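Local structure of probable transcriptional regulator (Vibrio vulnificus, 4GHJ) at residues L50-V55 / I61-V66. The protein probably binds DNA through a helix-turn-helix domain of the XRE family and so regulates transcription. Sequence-based numbering, arbitrary orientation. Where two conformers were deposited one is given.
Sequences LTQSEV and IARKTV
V66 packs against Q52 and V55 where the two helices of the helix-turn-helix, 52-59 and 63-69, meet near their N-terminal ends; in XRE-family regulators the second of these is normally the recognition helix. The methyls of V66 divide the work. V66 CG1, anti to the backbone N (chi1 172°), lies 4.0 Å from Q52 CB, the two side chains running past each other in opposite directions, while V66 CG2 meets V55 CG1 at 4.1 Å. V55 continues inward to I82 of helix 76-85, tying the pair to the rest of the domain. Nearer the surface, the R63 chain, extended from CG to NE, reaches across to the first turn of helix 52-59. Its guanidinium receives Q52 OE1 over one face, off centre toward the rim and 3.6 Å from R63 NH2, with the amide plane turned 69° from its own. The other end of that amide is fixed by a hydrogen bond from Q52 NE2 to E70 OE1. Helix 52-59 itself opens with a capping box, T51 OG1 accepting from E54 N and E54 OE1 from T51 N. In one of two S53 conformers, and so doubtful as a lasting contact, S53 OG lies in the guanidinium plane and accepts a weak, bent hydrogen bond from R63 NE, 3.1 Å long at 135°.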
ATOM      1  N   LEU B  50     -21.353   1.849  -2.113  1.00 26.30           N
ATOM      2  CA  LEU B  50     -20.786   2.964  -2.864  1.00 24.97           C
ATOM      3  C   LEU B  50     -20.442   2.553  -4.277  1.00 24.30           C
ATOM      4  O   LEU B  50     -20.115   1.392  -4.520  1.00 23.94           O
ATOM      5  CB  LEU B  50     -19.532   3.485  -2.168  1.00 25.12           C
ATOM      6  CG  LEU B  50     -19.695   4.316  -0.885  1.00 26.01           C
ATOM      7  CD1 LEU B  50     -18.365   4.505  -0.164  1.00 27.03           C
ATOM      8  CD2 LEU B  50     -20.327   5.676  -1.191  1.00 30.98           C
ATOM      9  N   THR B  51     -20.549   3.488  -5.215  1.00 23.90           N
ATOM     10  CA  THR B  51     -20.109   3.224  -6.586  1.00 24.55           C
ATOM     11  C   THR B  51     -18.648   3.710  -6.740  1.00 22.81           C
ATOM     12  O   THR B  51     -18.157   4.453  -5.889  1.00 21.58           O
ATOM     13  CB  THR B  51     -20.959   3.979  -7.599  1.00 24.27           C
ATOM     14  OG1 THR B  51     -20.773   5.385  -7.410  1.00 25.17           O
ATOM     15  CG2 THR B  51     -22.454   3.624  -7.445  1.00 30.58           C
ATOM     16  N   GLN B  52     -17.990   3.342  -7.846  1.00 22.50           N
ATOM     17  CA  GLN B  52     -16.631   3.817  -8.135  1.00 22.56           C
ATOM     18  C   GLN B  52     -16.654   5.344  -8.292  1.00 23.50           C
ATOM     19  O   GLN B  52     -15.755   6.038  -7.809  1.00 23.03           O
ATOM     20  CB  GLN B  52     -16.037   3.161  -9.381  1.00 22.95           C
ATOM     21  CG  GLN B  52     -15.689   1.697  -9.206  1.00 24.21           C
ATOM     22  CD  GLN B  52     -15.055   1.090 -10.414  1.00 26.69           C
ATOM     23  OE1 GLN B  52     -15.273   1.540 -11.548  1.00 31.27           O
ATOM     24  NE2 GLN B  52     -14.281   0.033 -10.197  1.00 26.94           N
ATOM     25  N   SER B  53     -17.683   5.847  -8.965  0.70 24.04           N
ATOM     26  CA  SER B  53     -17.857   7.283  -9.159  0.70 26.43           C
ATOM     27  C   SER B  53     -17.979   8.010  -7.836  0.70 25.60           C
ATOM     28  O   SER B  53     -17.373   9.053  -7.665  0.70 27.10           O
ATOM     29  CB  SER B  53     -19.091   7.570 -10.008  0.70 27.71           C
ATOM     30  OG  SER B  53     -18.946   7.006 -11.283  0.70 30.81           O
ATOM     31  N   GLU B  54     -18.749   7.443  -6.900  1.00 25.33           N
ATOM     32  CA  GLU B  54     -18.954   8.053  -5.562  1.00 25.58           C
ATOM     33  C   GLU B  54     -17.655   8.071  -4.705  1.00 24.75           C
ATOM     34  O   GLU B  54     -17.386   9.040  -4.002  1.00 24.55           O
ATOM     35  CB  GLU B  54     -20.091   7.345  -4.808  1.00 26.54           C
ATOM     36  CG  GLU B  54     -21.488   7.590  -5.430  1.00 30.82           C
ATOM     37  CD  GLU B  54     -22.580   6.633  -4.925  1.00 32.85           C
ATOM     38  OE1 GLU B  54     -22.244   5.604  -4.291  1.00 31.86           O
ATOM     39  OE2 GLU B  54     -23.783   6.910  -5.179  1.00 33.45           O
ATOM     40  N   VAL B  55     -16.858   7.008  -4.788  1.00 27.18           N
ATOM     41  CA  VAL B  55     -15.567   6.965  -4.082  1.00 25.31           C
ATOM     42  C   VAL B  55     -14.644   8.052  -4.650  1.00 23.06           C
ATOM     43  O   VAL B  55     -14.031   8.840  -3.899  1.00 26.79           O
ATOM     44  CB  VAL B  55     -14.926   5.576  -4.171  1.00 22.78           C
ATOM     45  CG1 VAL B  55     -13.472   5.605  -3.641  1.00 21.66           C
ATOM     46  CG2 VAL B  55     -15.782   4.553  -3.412  1.00 26.00           C
ATOM     47  N   ILE B  61     -10.680  12.485  -6.667  1.00 32.72           N
ATOM     48  CA  ILE B  61      -9.843  11.922  -7.725  1.00 32.66           C
ATOM     49  C   ILE B  61     -10.709  11.459  -8.902  1.00 32.48           C
ATOM     50  O   ILE B  61     -11.946  11.503  -8.841  1.00 31.22           O
ATOM     51  CB  ILE B  61      -8.975  10.746  -7.199  1.00 31.65           C
ATOM     52  CG1 ILE B  61      -9.859   9.563  -6.746  1.00 29.52           C
ATOM     53  CG2 ILE B  61      -8.071  11.226  -6.050  1.00 29.51           C
ATOM     54  CD1 ILE B  61      -9.078   8.412  -6.105  1.00 25.19           C
ATOM     55  N   ALA B  62     -10.055  11.010  -9.968  1.00 32.99           N
ATOM     56  CA  ALA B  62     -10.760  10.540 -11.156  1.00 33.88           C
ATOM     57  C   ALA B  62     -11.370   9.164 -10.947  1.00 30.92           C
ATOM     58  O   ALA B  62     -10.830   8.319 -10.216  1.00 27.41           O
ATOM     59  CB  ALA B  62      -9.822  10.502 -12.356  1.00 35.95           C
ATOM     60  N   ARG B  63     -12.489   8.944 -11.614  1.00 30.69           N
ATOM     61  CA  ARG B  63     -13.153   7.654 -11.586  1.00 30.64           C
ATOM     62  C   ARG B  63     -12.213   6.550 -12.085  1.00 29.97           C
ATOM     63  O   ARG B  63     -12.144   5.466 -11.498  1.00 27.56           O
ATOM     64  CB  ARG B  63     -14.393   7.684 -12.460  1.00 33.04           C
ATOM     65  CG  ARG B  63     -15.174   6.385 -12.434  1.00 36.33           C
ATOM     66  CD  ARG B  63     -16.397   6.439 -13.318  1.00 41.83           C
ATOM     67  NE  ARG B  63     -17.231   5.245 -13.140  1.00 48.69           N
ATOM     68  CZ  ARG B  63     -17.054   4.077 -13.763  1.00 51.97           C
ATOM     69  NH1 ARG B  63     -16.063   3.908 -14.631  1.00 54.22           N
ATOM     70  NH2 ARG B  63     -17.882   3.066 -13.515  1.00 53.72           N
ATOM     71  N   LYS B  64     -11.482   6.827 -13.160  1.00 31.47           N
ATOM     72  CA  LYS B  64     -10.604   5.812 -13.720  1.00 32.51           C
ATOM     73  C   LYS B  64      -9.519   5.411 -12.712  1.00 28.68           C
ATOM     74  O   LYS B  64      -9.038   4.291 -12.734  1.00 28.52           O
ATOM     75  CB  LYS B  64      -9.998   6.272 -15.049  1.00 35.57           C
ATOM     76  CG  LYS B  64      -9.156   5.194 -15.764  1.00 41.20           C
ATOM     77  CD  LYS B  64      -8.902   5.520 -17.245  1.00 52.34           C
ATOM     78  CE  LYS B  64      -7.962   6.712 -17.469  1.00 57.56           C
ATOM     79  NZ  LYS B  64      -6.552   6.430 -17.055  1.00 59.91           N
ATOM     80  N   THR B  65      -9.142   6.329 -11.828  1.00 27.42           N
ATOM     81  CA  THR B  65      -8.100   6.043 -10.844  1.00 24.55           C
ATOM     82  C   THR B  65      -8.604   4.995  -9.860  1.00 22.43           C
ATOM     83  O   THR B  65      -7.856   4.104  -9.455  1.00 20.56           O
ATOM     84  CB  THR B  65      -7.672   7.338 -10.146  1.00 26.13           C
ATOM     85  OG1 THR B  65      -7.238   8.271 -11.151  1.00 28.20           O
ATOM     86  CG2 THR B  65      -6.562   7.098  -9.160  1.00 23.09           C
ATOM     87  N   VAL B  66      -9.888   5.075  -9.516  1.00 22.27           N
ATOM     88  CA  VAL B  66     -10.504   4.107  -8.607  1.00 20.95           C
ATOM     89  C   VAL B  66     -10.653   2.751  -9.321  1.00 21.61           C
ATOM     90  O   VAL B  66     -10.387   1.688  -8.753  1.00 21.28           O
ATOM     91  CB  VAL B  66     -11.875   4.614  -8.086  1.00 21.20           C
ATOM     92  CG1 VAL B  66     -12.614   3.508  -7.280  1.00 20.50           C
ATOM     93  CG2 VAL B  66     -11.688   5.874  -7.270  1.00 23.25           C
TER